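PDB 4WOE: taurocyamine kinase from Schistosoma mansoni, which reversibly transfers the phosphoryl group of ATP to taurocyamine, giving N-phosphotaurocyamine and ADP, in a magnesium-dependent reaction of the ATP:guanido phosphotransferase family. Local coordinates for residues E140-L145 against T203-F208; K456-T461 against G692-Q697. The protein carries 4 engineered substitutions. All coordinates share one frame; numbering follows the deposited sequence.

Contact 1 (E140-L145 against T203-F208)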
ATOM      1  N   GLU A 140      41.818  16.899  -9.404  1.00 21.03           N
ATOM      2  CA  GLU A 140      42.040  18.120 -10.161  1.00 23.60           C
ATOM      3  C   GLU A 140      40.909  18.390 -11.169  1.00 22.87           C
ATOM      4  O   GLU A 140      40.511  19.542 -11.353  1.00 26.24           O
ATOM      5  CB  GLU A 140      43.405  18.073 -10.864  1.00 25.82           C
ATOM      6  CG  GLU A 140      43.701  19.259 -11.789  1.00 29.74           C
ATOM      7  CD  GLU A 140      43.367  20.626 -11.181  1.00 33.36           C
ATOM      8  OE1 GLU A 140      43.576  20.841  -9.962  1.00 34.92           O
ATOM      9  OE2 GLU A 140      42.889  21.497 -11.942  1.00 38.94           O
ATOM     10  N   THR A 141      40.362  17.358 -11.804  1.00 19.97           N
ATOM     11  CA  THR A 141      39.289  17.634 -12.759  1.00 21.09           C
ATOM     12  C   THR A 141      37.986  18.028 -12.050  1.00 17.72           C
ATOM     13  O   THR A 141      37.233  18.835 -12.583  1.00 18.38           O
ATOM     14  CB  THR A 141      39.029  16.451 -13.753  1.00 18.77           C
ATOM     15  OG1 THR A 141      38.668  15.252 -13.054  1.00 21.41           O
ATOM     16  CG2 THR A 141      40.272  16.190 -14.595  1.00 22.09           C
ATOM     17  N   ARG A 142      37.738  17.503 -10.849  1.00 18.94           N
ATOM     18  CA  ARG A 142      36.547  17.889 -10.077  1.00 18.35           C
ATOM     19  C   ARG A 142      36.612  19.372  -9.714  1.00 17.61           C
ATOM     20  O   ARG A 142      35.622  20.090  -9.809  1.00 21.14           O
ATOM     21  CB  ARG A 142      36.400  17.031  -8.813  1.00 15.46           C
ATOM     22  CG  ARG A 142      35.071  17.222  -8.061  1.00 19.78           C
ATOM     23  CD  ARG A 142      35.048  16.531  -6.670  1.00 17.69           C
ATOM     24  NE  ARG A 142      34.919  15.074  -6.743  1.00 18.21           N
ATOM     25  CZ  ARG A 142      35.935  14.214  -6.739  1.00 20.62           C
ATOM     26  NH1 ARG A 142      37.187  14.648  -6.674  1.00 21.42           N
ATOM     27  NH2 ARG A 142      35.701  12.907  -6.800  1.00 19.54           N
ATOM     28  N   ILE A 143      37.795  19.827  -9.319  1.00 20.12           N
ATOM     29  CA  ILE A 143      38.026  21.238  -9.010  1.00 20.25           C
ATOM     30  C   ILE A 143      37.827  22.128 -10.252  1.00 19.09           C
ATOM     31  O   ILE A 143      37.265  23.220 -10.155  1.00 18.42           O
ATOM     32  CB  ILE A 143      39.448  21.436  -8.415  1.00 21.76           C
ATOM     33  CG1 ILE A 143      39.498  20.889  -6.982  1.00 22.94           C
ATOM     34  CG2 ILE A 143      39.883  22.906  -8.460  1.00 16.51           C
ATOM     35  CD1 ILE A 143      40.919  20.499  -6.511  1.00 23.45           C
ATOM     36  N   GLU A 144      38.269  21.654 -11.415  1.00 16.17           N
ATOM     37  CA  GLU A 144      38.073  22.401 -12.647  1.00 16.46           C
ATOM     38  C   GLU A 144      36.580  22.516 -12.969  1.00 17.63           C
ATOM     39  O   GLU A 144      36.109  23.578 -13.380  1.00 16.39           O
ATOM     40  CB  GLU A 144      38.811  21.744 -13.816  1.00 20.30           C
ATOM     41  CG  GLU A 144      40.339  21.902 -13.811  1.00 22.02           C
ATOM     42  CD  GLU A 144      40.972  21.297 -15.062  1.00 24.57           C
ATOM     43  OE1 GLU A 144      41.391  22.068 -15.954  1.00 18.83           O
ATOM     44  OE2 GLU A 144      41.014  20.046 -15.164  1.00 21.31           O
ATOM     45  N   LEU A 145      35.847  21.421 -12.791  1.00 15.73           N
ATOM     46  CA  LEU A 145      34.395  21.443 -12.960  1.00 20.33           C
ATOM     47  C   LEU A 145      33.744  22.454 -11.992  1.00 19.87           C
ATOM     48  O   LEU A 145      32.924  23.277 -12.399  1.00 18.18           O
ATOM     49  CB  LEU A 145      33.804  20.043 -12.744  1.00 17.43           C
ATOM     50  CG  LEU A 145      32.278  19.895 -12.834  1.00 16.40           C
ATOM     51  CD1 LEU A 145      31.760  20.389 -14.163  1.00 16.82           C
ATOM     52  CD2 LEU A 145      31.866  18.449 -12.618  1.00 18.19           C
ATOM     53  N   THR A 203      36.905  18.703  -1.210  1.00 19.16           N
ATOM     54  CA  THR A 203      37.373  19.501  -2.343  1.00 23.14           C
ATOM     55  C   THR A 203      36.464  19.424  -3.591  1.00 20.74           C
ATOM     56  O   THR A 203      35.841  18.401  -3.872  1.00 19.65           O
ATOM     57  CB  THR A 203      38.801  19.075  -2.728  1.00 22.42           C
ATOM     58  OG1 THR A 203      38.766  17.803  -3.382  1.00 22.82           O
ATOM     59  CG2 THR A 203      39.650  18.954  -1.470  1.00 23.56           C
ATOM     60  N   GLY A 204      36.389  20.524  -4.326  1.00 26.00           N
ATOM     61  CA  GLY A 204      35.518  20.618  -5.489  1.00 25.03           C
ATOM     62  C   GLY A 204      34.030  20.701  -5.169  1.00 24.93           C
ATOM     63  O   GLY A 204      33.190  20.650  -6.080  1.00 22.89           O
ATOM     64  N   ARG A 205      33.702  20.803  -3.881  1.00 20.05           N
ATOM     65  CA  ARG A 205      32.307  20.902  -3.444  1.00 24.02           C
ATOM     66  C   ARG A 205      32.024  22.265  -2.798  1.00 25.01           C
ATOM     67  O   ARG A 205      32.922  22.920  -2.266  1.00 22.26           O
ATOM     68  CB  ARG A 205      31.951  19.787  -2.448  1.00 24.74           C
ATOM     69  CG  ARG A 205      31.533  18.450  -3.050  1.00 23.92           C
ATOM     70  CD  ARG A 205      32.732  17.596  -3.422  1.00 19.97           C
ATOM     71  NE  ARG A 205      32.383  16.181  -3.566  1.00 21.84           N
ATOM     72  CZ  ARG A 205      33.277  15.191  -3.600  1.00 20.26           C
ATOM     73  NH1 ARG A 205      34.571  15.463  -3.485  1.00 19.97           N
ATOM     74  NH2 ARG A 205      32.880  13.934  -3.738  1.00 17.01           N
ATOM     75  N   GLY A 206      30.766  22.678  -2.843  1.00 24.57           N
ATOM     76  CA  GLY A 206      30.361  23.929  -2.239  1.00 26.15           C
ATOM     77  C   GLY A 206      28.883  24.194  -2.427  1.00 24.35           C
ATOM     78  O   GLY A 206      28.179  23.418  -3.082  1.00 22.53           O
ATOM     79  N   ILE A 207      28.415  25.296  -1.847  1.00 22.91           N
ATOM     80  CA  ILE A 207      27.047  25.730  -2.038  1.00 19.11           C
ATOM     81  C   ILE A 207      26.992  27.213  -2.409  1.00 21.57           C
ATOM     82  O   ILE A 207      27.594  28.068  -1.754  1.00 21.77           O
ATOM     83  CB  ILE A 207      26.182  25.471  -0.781  1.00 22.14           C
ATOM     84  CG1 ILE A 207      24.825  26.172  -0.924  1.00 26.50           C
ATOM     85  CG2 ILE A 207      26.897  25.946   0.492  1.00 24.85           C
ATOM     86  CD1 ILE A 207      23.807  25.846   0.168  1.00 27.00           C
ATOM     87  N   PHE A 208      26.271  27.508  -3.479  1.00 19.34           N
ATOM     88  CA  PHE A 208      25.950  28.880  -3.821  1.00 22.06           C
ATOM     89  C   PHE A 208      24.594  29.266  -3.223  1.00 21.79           C
ATOM     90  O   PHE A 208      23.661  28.475  -3.252  1.00 21.33           O
ATOM     91  CB  PHE A 208      25.945  29.060  -5.331  1.00 18.02           C
ATOM     92  CG  PHE A 208      25.744  30.471  -5.767  1.00 20.55           C
ATOM     93  CD1 PHE A 208      26.829  31.322  -5.910  1.00 21.15           C
ATOM     94  CD2 PHE A 208      24.461  30.955  -6.039  1.00 22.32           C
ATOM     95  CE1 PHE A 208      26.650  32.653  -6.320  1.00 23.56           C
ATOM     96  CE2 PHE A 208      24.263  32.286  -6.453  1.00 24.41           C
ATOM     97  CZ  PHE A 208      25.359  33.135  -6.595  1.00 23.33           C
TER
HETATM   98  O   HOH W   1      38.066  17.104  -6.127  1.00 21.42           O
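Arg142 stretches away from its helix with CG trans to the main-chain nitrogen and then turns at chi3 (-74°), while Arg205 folds back at chi2 (83°). The two guanidinium planes come to lie nearly parallel, 3° apart. The pair joins helix 139-154 to the turn leading into strand 206-210 of the antiparallel sheet in the first catalytic domain. Arg142 NE sits over one face of the Arg205 group, toward its rim, 3.3 Å from Arg205 NH1; both atoms are donors, so the contact is one of flat surfaces and not a hydrogen bond. The proximity of like charges is probably eased by other partners: Asp200 forms a salt bridge with Arg142, and the carbonyls of Gly197 and Ile199 accept from Arg205. Within its own segment Arg205 NH1 also donates to Thr203 O at 3.2 Å, in the carbonyl plane, which helps to fix the rotation of the group. Gly204, at positive phi, brings the turn close to the helix, with Ile143 CG1 4.1 Å from Gly204 N. Asp200 serves both sides, since its backbone O is also hydrogen-bonded to Thr203 OG1. A water at the edge of the Arg142 guanidinium completes the join, accepting from Arg142 NH1 at 2.7 Å and donating to Thr203 OG1 at 2.9 Å.

Contact 2 (K456-T461 against G692-Q697)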
ATOM      1  N   LYS A 456     -38.534 -13.344  12.898  1.00 20.23           N
ATOM      2  CA  LYS A 456     -37.201 -13.361  13.511  1.00 22.43           C
ATOM      3  C   LYS A 456     -36.253 -14.333  12.830  1.00 21.99           C
ATOM      4  O   LYS A 456     -36.685 -15.393  12.365  1.00 20.55           O
ATOM      5  CB  LYS A 456     -37.298 -13.784  14.974  1.00 21.47           C
ATOM      6  CG  LYS A 456     -37.315 -12.686  15.968  1.00 27.10           C
ATOM      7  CD  LYS A 456     -37.676 -13.244  17.332  1.00 31.23           C
ATOM      8  CE  LYS A 456     -39.192 -13.380  17.472  1.00 34.28           C
ATOM      9  NZ  LYS A 456     -39.870 -12.071  17.251  1.00 28.55           N
ATOM     10  N   HIS A 457     -34.962 -14.008  12.807  1.00 19.43           N
ATOM     11  CA  HIS A 457     -33.971 -15.060  12.573  1.00 20.98           C
ATOM     12  C   HIS A 457     -34.113 -16.030  13.744  1.00 17.01           C
ATOM     13  O   HIS A 457     -34.251 -15.599  14.886  1.00 17.37           O
ATOM     14  CB  HIS A 457     -32.543 -14.510  12.472  1.00 21.45           C
ATOM     15  CG  HIS A 457     -31.495 -15.578  12.372  1.00 19.06           C
ATOM     16  ND1 HIS A 457     -31.097 -16.121  11.169  1.00 16.86           N
ATOM     17  CD2 HIS A 457     -30.778 -16.212  13.330  1.00 16.17           C
ATOM     18  CE1 HIS A 457     -30.176 -17.044  11.389  1.00 17.71           C
ATOM     19  NE2 HIS A 457     -29.967 -17.121  12.691  1.00 19.89           N
ATOM     20  N   PRO A 458     -34.141 -17.335  13.454  1.00 17.26           N
ATOM     21  CA  PRO A 458     -34.295 -18.364  14.490  1.00 21.41           C
ATOM     22  C   PRO A 458     -33.297 -18.221  15.643  1.00 20.55           C
ATOM     23  O   PRO A 458     -32.171 -17.779  15.405  1.00 20.44           O
ATOM     24  CB  PRO A 458     -34.046 -19.678  13.722  1.00 20.80           C
ATOM     25  CG  PRO A 458     -33.493 -19.253  12.363  1.00 16.93           C
ATOM     26  CD  PRO A 458     -34.083 -17.924  12.105  1.00 17.57           C
ATOM     27  N   ALA A 459     -33.709 -18.577  16.862  1.00 19.09           N
ATOM     28  CA  ALA A 459     -32.786 -18.670  17.996  1.00 21.86           C
ATOM     29  C   ALA A 459     -31.631 -19.620  17.647  1.00 17.95           C
ATOM     30  O   ALA A 459     -31.731 -20.394  16.700  1.00 19.74           O
ATOM     31  CB  ALA A 459     -33.526 -19.145  19.257  1.00 16.61           C
ATOM     32  N   PRO A 460     -30.517 -19.536  18.383  1.00 22.14           N
ATOM     33  CA  PRO A 460     -29.427 -20.482  18.105  1.00 18.30           C
ATOM     34  C   PRO A 460     -29.924 -21.925  18.172  1.00 18.87           C
ATOM     35  O   PRO A 460     -30.477 -22.315  19.185  1.00 21.16           O
ATOM     36  CB  PRO A 460     -28.421 -20.189  19.214  1.00 18.63           C
ATOM     37  CG  PRO A 460     -28.632 -18.743  19.540  1.00 14.10           C
ATOM     38  CD  PRO A 460     -30.111 -18.476  19.329  1.00 20.86           C
ATOM     39  N   THR A 461     -29.746 -22.684  17.095  1.00 19.51           N
ATOM     40  CA  THR A 461     -30.275 -24.040  17.014  1.00 20.40           C
ATOM     41  C   THR A 461     -29.233 -24.964  16.388  1.00 22.21           C
ATOM     42  O   THR A 461     -29.184 -25.128  15.172  1.00 21.12           O
ATOM     43  CB  THR A 461     -31.597 -24.068  16.207  1.00 22.91           C
ATOM     44  OG1 THR A 461     -32.489 -23.085  16.747  1.00 25.05           O
ATOM     45  CG2 THR A 461     -32.279 -25.430  16.297  1.00 18.80           C
ATOM     46  N   GLY A 692     -31.828 -16.426   8.375  1.00 23.94           N
ATOM     47  CA  GLY A 692     -33.158 -16.894   8.014  1.00 23.38           C
ATOM     48  C   GLY A 692     -33.241 -18.410   8.005  1.00 31.14           C
ATOM     49  O   GLY A 692     -34.071 -18.991   7.309  1.00 31.64           O
ATOM     50  N   LEU A 693     -32.365 -19.041   8.787  1.00 27.45           N
ATOM     51  CA  LEU A 693     -32.266 -20.490   8.880  1.00 26.85           C
ATOM     52  C   LEU A 693     -31.341 -20.834  10.047  1.00 24.84           C
ATOM     53  O   LEU A 693     -30.546 -19.999  10.466  1.00 17.49           O
ATOM     54  CB  LEU A 693     -31.745 -21.107   7.570  1.00 29.22           C
ATOM     55  CG  LEU A 693     -30.259 -21.030   7.205  1.00 30.97           C
ATOM     56  CD1 LEU A 693     -29.960 -21.902   5.985  1.00 31.36           C
ATOM     57  CD2 LEU A 693     -29.809 -19.597   6.957  1.00 29.97           C
ATOM     58  N   THR A 694     -31.455 -22.054  10.569  1.00 24.72           N
ATOM     59  CA  THR A 694     -30.677 -22.483  11.731  1.00 24.91           C
ATOM     60  C   THR A 694     -29.319 -23.053  11.312  1.00 26.84           C
ATOM     61  O   THR A 694     -29.047 -23.238  10.117  1.00 27.37           O
ATOM     62  CB  THR A 694     -31.419 -23.560  12.564  1.00 22.80           C
ATOM     63  OG1 THR A 694     -31.546 -24.750  11.782  1.00 24.13           O
ATOM     64  CG2 THR A 694     -32.824 -23.071  13.017  1.00 19.55           C
ATOM     65  N   GLU A 695     -28.486 -23.346  12.309  1.00 23.00           N
ATOM     66  CA  GLU A 695     -27.130 -23.821  12.069  1.00 24.28           C
ATOM     67  C   GLU A 695     -27.145 -25.226  11.443  1.00 26.83           C
ATOM     68  O   GLU A 695     -26.363 -25.520  10.542  1.00 23.15           O
ATOM     69  CB  GLU A 695     -26.328 -23.791  13.376  1.00 19.17           C
ATOM     70  CG  GLU A 695     -25.917 -22.371  13.831  1.00 20.98           C
ATOM     71  CD  GLU A 695     -27.014 -21.608  14.573  1.00 22.00           C
ATOM     72  OE1 GLU A 695     -28.099 -22.183  14.842  1.00 22.70           O
ATOM     73  OE2 GLU A 695     -26.787 -20.426  14.908  1.00 19.57           O
ATOM     74  N   LEU A 696     -28.059 -26.078  11.896  1.00 26.01           N
ATOM     75  CA  LEU A 696     -28.267 -27.370  11.246  1.00 28.41           C
ATOM     76  C   LEU A 696     -28.634 -27.206   9.766  1.00 34.99           C
ATOM     77  O   LEU A 696     -28.033 -27.830   8.891  1.00 35.68           O
ATOM     78  CB  LEU A 696     -29.361 -28.150  11.967  1.00 29.35           C
ATOM     79  CG  LEU A 696     -29.034 -29.579  12.403  1.00 39.17           C
ATOM     80  CD1 LEU A 696     -27.586 -29.691  12.865  1.00 31.70           C
ATOM     81  CD2 LEU A 696     -29.982 -30.004  13.523  1.00 34.23           C
ATOM     82  N   GLN A 697     -29.624 -26.361   9.497  1.00 32.99           N
ATOM     83  CA  GLN A 697     -30.096 -26.133   8.141  1.00 35.25           C
ATOM     84  C   GLN A 697     -28.987 -25.589   7.246  1.00 42.27           C
ATOM     85  O   GLN A 697     -28.830 -26.042   6.099  1.00 40.63           O
ATOM     86  CB  GLN A 697     -31.294 -25.170   8.145  1.00 29.37           C
ATOM     87  CG  GLN A 697     -32.472 -25.707   8.948  1.00 32.48           C
ATOM     88  CD  GLN A 697     -33.696 -24.807   8.922  1.00 31.89           C
ATOM     89  OE1 GLN A 697     -33.607 -23.576   9.066  1.00 21.67           O
ATOM     90  NE2 GLN A 697     -34.858 -25.424   8.749  1.00 35.33           N
TER
HETATM   91  O   HOH W   2     -28.540 -18.113  14.729  1.00 18.80           O
HETATM   92  O   HOH W   3     -30.167 -20.368  14.296  1.00 21.98           O
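The backbones of His457-Thr461 and Gly692-Leu696 run side by side in nearly the same direction, 9° apart, with His457 level with Gly692 and Thr461 with Thr694. This brings an irregular loop alongside the capping box, formed by Thr694 and Gln697, that starts helix 695-711 of the second catalytic domain. At one end the imidazole of His457 is met at its edge: Gly692 N donates to His457 ND1 over 2.9 Å, almost straight at 172° and close to the ring plane. The bond is consistent with ND1 acting as an acceptor. Pro458 CD lies over one face of that ring, toward its rim, while Pro458 CG rests 3.5 Å from Leu693 C. Further along, the methyl Thr694 CG2 touches both Pro458 CB and Thr461 CB, the latter at 3.6 Å.

Glu695 serves the other end. Its chain bends at chi2, turning the carboxylate back to the loop, where Glu695 OE1 accepts from Thr461 N on its syn side at 2.8 Å, the donor 31° out of the carboxylate plane. In return Glu695 N gives only a weak bond to Thr461 O. The threonine is also tied within its own loop, through Thr461 OG1 donating to Ala459 O. Tyr603 of helix 599-614 touches both Glu695 and Leu696, placing the helix start against a neighbouring helix. Two waters lie by the carboxylate: one is within hydrogen-bonding distance of Glu695 OE1 and Ala459 O, though it has more acceptors near it than protons to give, and the other lies at the imidazole edge, 2.7 Å from His457 NE2 and 2.9 Å from Glu695 OE2.

Contacts 1 and 2 come in series along the chain, the first closing before the second opens, and they lie on opposite sides of its centre, with their own centres 81 Å apart and nearest atoms about 70 Å apart. They share no helix, strand or sheet. Residues 140-145 and 203-208 join a helix to the turn before strand 206-210, which neighbours the edge strand 162-166, within one catalytic domain. Residues 456-461 and 692-697, 231 positions apart along the chain, instead bring together the loop following helix 437-448 and the start of helix 695-711. In this duplicated kinase each half thus carries its own contact.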